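Local coordinates for putative nisin-resistance protein (Streptococcus agalactiae 515, PDB 4Y68) that probably acts as a serine peptidase of family S41 that recognises and cleaves the lantibiotic nisin, giving the bacterium resistance to it, at residues L155-N160 with I220-K225. Numbering follows the deposited sequence.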
ATOM      1  N   LEU A 155      10.767  -2.079  13.868  1.00 27.06           N
ATOM      2  CA  LEU A 155       9.534  -1.780  13.168  1.00 21.14           C
ATOM      3  C   LEU A 155       9.078  -3.063  12.542  1.00 20.37           C
ATOM      4  O   LEU A 155       9.752  -3.585  11.678  1.00 24.36           O
ATOM      5  CB  LEU A 155       9.747  -0.728  12.097  1.00 22.69           C
ATOM      6  CG  LEU A 155      10.310   0.623  12.528  1.00 25.64           C
ATOM      7  CD1 LEU A 155      10.394   1.529  11.313  1.00 24.01           C
ATOM      8  CD2 LEU A 155       9.446   1.240  13.616  1.00 22.28           C
ATOM      9  N   ASP A 156       7.930  -3.568  12.970  1.00 23.52           N
ATOM     10  CA  ASP A 156       7.478  -4.887  12.559  1.00 21.51           C
ATOM     11  C   ASP A 156       6.306  -4.775  11.589  1.00 21.42           C
ATOM     12  O   ASP A 156       5.199  -4.361  11.972  1.00 22.33           O
ATOM     13  CB  ASP A 156       7.100  -5.723  13.787  1.00 23.70           C
ATOM     14  CG  ASP A 156       6.672  -7.134  13.427  1.00 24.89           C
ATOM     15  OD1 ASP A 156       6.915  -7.581  12.266  1.00 25.49           O
ATOM     16  OD2 ASP A 156       6.098  -7.798  14.317  1.00 24.08           O
ATOM     17  N   LEU A 157       6.581  -5.145  10.335  1.00 22.13           N
ATOM     18  CA  LEU A 157       5.616  -5.098   9.243  1.00 20.87           C
ATOM     19  C   LEU A 157       5.126  -6.488   8.858  1.00 22.78           C
ATOM     20  O   LEU A 157       4.450  -6.627   7.840  1.00 19.34           O
ATOM     21  CB  LEU A 157       6.229  -4.409   8.002  1.00 18.89           C
ATOM     22  CG  LEU A 157       6.663  -2.931   8.145  1.00 21.96           C
ATOM     23  CD1 LEU A 157       7.610  -2.508   7.037  1.00 19.71           C
ATOM     24  CD2 LEU A 157       5.484  -1.971   8.225  1.00 16.34           C
ATOM     25  N   SER A 158       5.497  -7.510   9.637  1.00 19.39           N
ATOM     26  CA  SER A 158       4.942  -8.869   9.434  1.00 20.55           C
ATOM     27  C   SER A 158       3.433  -8.829   9.287  1.00 23.72           C
ATOM     28  O   SER A 158       2.756  -8.137  10.042  1.00 25.69           O
ATOM     29  CB  SER A 158       5.284  -9.805  10.601  1.00 22.26           C
ATOM     30  OG  SER A 158       6.680  -9.890  10.830  1.00 24.07           O
ATOM     31  N   ASN A 159       2.897  -9.562   8.323  1.00 22.83           N
ATOM     32  CA  ASN A 159       1.455  -9.709   8.214  1.00 23.77           C
ATOM     33  C   ASN A 159       0.706  -8.427   7.904  1.00 21.30           C
ATOM     34  O   ASN A 159      -0.519  -8.424   7.945  1.00 25.22           O
ATOM     35  CB  ASN A 159       0.872 -10.306   9.507  1.00 21.20           C
ATOM     36  CG  ASN A 159       1.498 -11.654   9.859  1.00 29.22           C
ATOM     37  OD1 ASN A 159       1.909 -12.395   8.972  1.00 27.97           O
ATOM     38  ND2 ASN A 159       1.591 -11.962  11.164  1.00 26.87           N
ATOM     39  N   ASN A 160       1.415  -7.334   7.637  1.00 20.64           N
ATOM     40  CA  ASN A 160       0.734  -6.106   7.212  1.00 19.17           C
ATOM     41  C   ASN A 160       0.543  -6.188   5.705  1.00 19.11           C
ATOM     42  O   ASN A 160       1.512  -6.109   4.956  1.00 20.50           O
ATOM     43  CB  ASN A 160       1.536  -4.862   7.619  1.00 20.65           C
ATOM     44  CG  ASN A 160       0.896  -3.555   7.175  1.00 20.05           C
ATOM     45  OD1 ASN A 160       0.039  -3.517   6.284  1.00 22.19           O
ATOM     46  ND2 ASN A 160       1.342  -2.459   7.781  1.00 18.36           N
ATOM     47  N   ILE A 220      13.996  -3.215  10.668  1.00 22.95           N
ATOM     48  CA  ILE A 220      12.677  -3.437  10.101  1.00 27.50           C
ATOM     49  C   ILE A 220      12.435  -4.907   9.818  1.00 24.26           C
ATOM     50  O   ILE A 220      13.234  -5.547   9.154  1.00 24.00           O
ATOM     51  CB  ILE A 220      12.479  -2.662   8.783  1.00 24.04           C
ATOM     52  CG1 ILE A 220      12.699  -1.170   8.990  1.00 26.89           C
ATOM     53  CG2 ILE A 220      11.084  -2.863   8.268  1.00 26.53           C
ATOM     54  CD1 ILE A 220      12.503  -0.393   7.740  1.00 20.17           C
ATOM     55  N   ILE A 221      11.313  -5.436  10.287  1.00 23.04           N
ATOM     56  CA  ILE A 221      11.016  -6.851  10.069  1.00 20.12           C
ATOM     57  C   ILE A 221       9.881  -7.025   9.060  1.00 23.36           C
ATOM     58  O   ILE A 221       8.870  -6.314   9.115  1.00 23.25           O
ATOM     59  CB  ILE A 221      10.651  -7.560  11.402  1.00 21.02           C
ATOM     60  CG1 ILE A 221      11.795  -7.421  12.396  1.00 26.17           C
ATOM     61  CG2 ILE A 221      10.282  -9.032  11.167  1.00 20.04           C
ATOM     62  CD1 ILE A 221      11.497  -8.021  13.782  1.00 26.89           C
ATOM     63  N   THR A 222      10.068  -7.950   8.125  1.00 22.51           N
ATOM     64  CA  THR A 222       9.061  -8.271   7.133  1.00 20.83           C
ATOM     65  C   THR A 222       8.889  -9.786   7.077  1.00 24.90           C
ATOM     66  O   THR A 222       9.805 -10.525   7.429  1.00 23.86           O
ATOM     67  CB  THR A 222       9.458  -7.742   5.736  1.00 26.41           C
ATOM     68  OG1 THR A 222      10.628  -8.424   5.270  1.00 23.13           O
ATOM     69  CG2 THR A 222       9.744  -6.239   5.768  1.00 20.43           C
ATOM     70  N   ASN A 223       7.730 -10.263   6.629  1.00 27.87           N
ATOM     71  CA  ASN A 223       7.593 -11.684   6.336  1.00 24.28           C
ATOM     72  C   ASN A 223       6.872 -11.845   5.006  1.00 28.93           C
ATOM     73  O   ASN A 223       6.630 -10.846   4.343  1.00 25.82           O
ATOM     74  CB  ASN A 223       6.891 -12.442   7.477  1.00 24.64           C
ATOM     75  CG  ASN A 223       5.430 -12.064   7.659  1.00 26.30           C
ATOM     76  OD1 ASN A 223       4.933 -11.137   7.038  1.00 26.40           O
ATOM     77  ND2 ASN A 223       4.732 -12.799   8.544  1.00 23.21           N
ATOM     78  N   HIS A 224       6.556 -13.081   4.606  1.00 24.76           N
ATOM     79  CA  HIS A 224       5.985 -13.341   3.287  1.00 26.36           C
ATOM     80  C   HIS A 224       4.636 -12.648   3.055  1.00 29.95           C
ATOM     81  O   HIS A 224       4.230 -12.435   1.914  1.00 26.50           O
ATOM     82  CB  HIS A 224       5.822 -14.854   3.064  1.00 32.62           C
ATOM     83  CG  HIS A 224       7.097 -15.557   2.712  1.00 38.99           C
ATOM     84  ND1 HIS A 224       8.013 -15.038   1.818  1.00 39.95           N
ATOM     85  CD2 HIS A 224       7.617 -16.735   3.141  1.00 40.05           C
ATOM     86  CE1 HIS A 224       9.037 -15.869   1.707  1.00 39.03           C
ATOM     87  NE2 HIS A 224       8.821 -16.906   2.498  1.00 40.88           N
ATOM     88  N   LYS A 225       3.940 -12.296   4.130  1.00 31.11           N
ATOM     89  CA  LYS A 225       2.623 -11.675   4.000  1.00 28.22           C
ATOM     90  C   LYS A 225       2.710 -10.150   3.859  1.00 24.03           C
ATOM     91  O   LYS A 225       1.770  -9.512   3.390  1.00 22.72           O
ATOM     92  CB  LYS A 225       1.736 -12.034   5.194  1.00 24.77           C
ATOM     93  CG  LYS A 225       1.256 -13.488   5.224  1.00 34.87           C
ATOM     94  CD  LYS A 225      -0.033 -13.607   6.064  1.00 40.38           C
ATOM     95  CE  LYS A 225      -0.359 -15.050   6.457  1.00 58.47           C
ATOM     96  NZ  LYS A 225      -0.237 -16.016   5.318  1.00 61.24           N
TER
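With chi1 at 67°, Asn-223 holds its CG between its own backbone N and carbonyl carbon, while Asn-159, its CG set beside the backbone N (chi1 -57°), swings its amide back to meet it. The side-chain amide of Asn-223 grips Asn-159 twice: OD1 accepts from the backbone N of Asn-159 at 2.9 Å, and ND2 donates to Asn-159 OD1, also at 2.9 Å and almost straight. The amide planes stand 57° apart: Asn-159 OD1 lies in the plane of the Asn-223 amide, but ND2 sits above the carbonyl plane of Asn-159. From the opposite face of the Asn-223 amide, Lys-225 N closes an Asx turn through a longer bond of 3.3 Å to OD1.

These bonds follow the parallel pairing of strands 152-156 and 218-222, neighbours in the mixed sheet of the S41 peptidase region. Ile-221 bonds both ways, its N to Leu-155 O and its O to Leu-157 N, each at 2.8 Å. On one face Ile-221 CG2 packs against Asp-156 OD1 and Ser-158 OG, beneath helix 297-308; on the other, Leu-157 CD1 meets Ile-220 CG2 at 3.7 Å, near Phe-234 of helix 229-235.

Asp-156 OD1 is doubly gripped, by Ser-158 OG on its syn lone pair and by Ser-158 N, which closes a second Asx turn, from above the carboxylate plane. Each loop is thus shaped by its own Asx turn, and Asn-223, its amide rotation fixed by three bonds, links them where main-chain strand pairing stops.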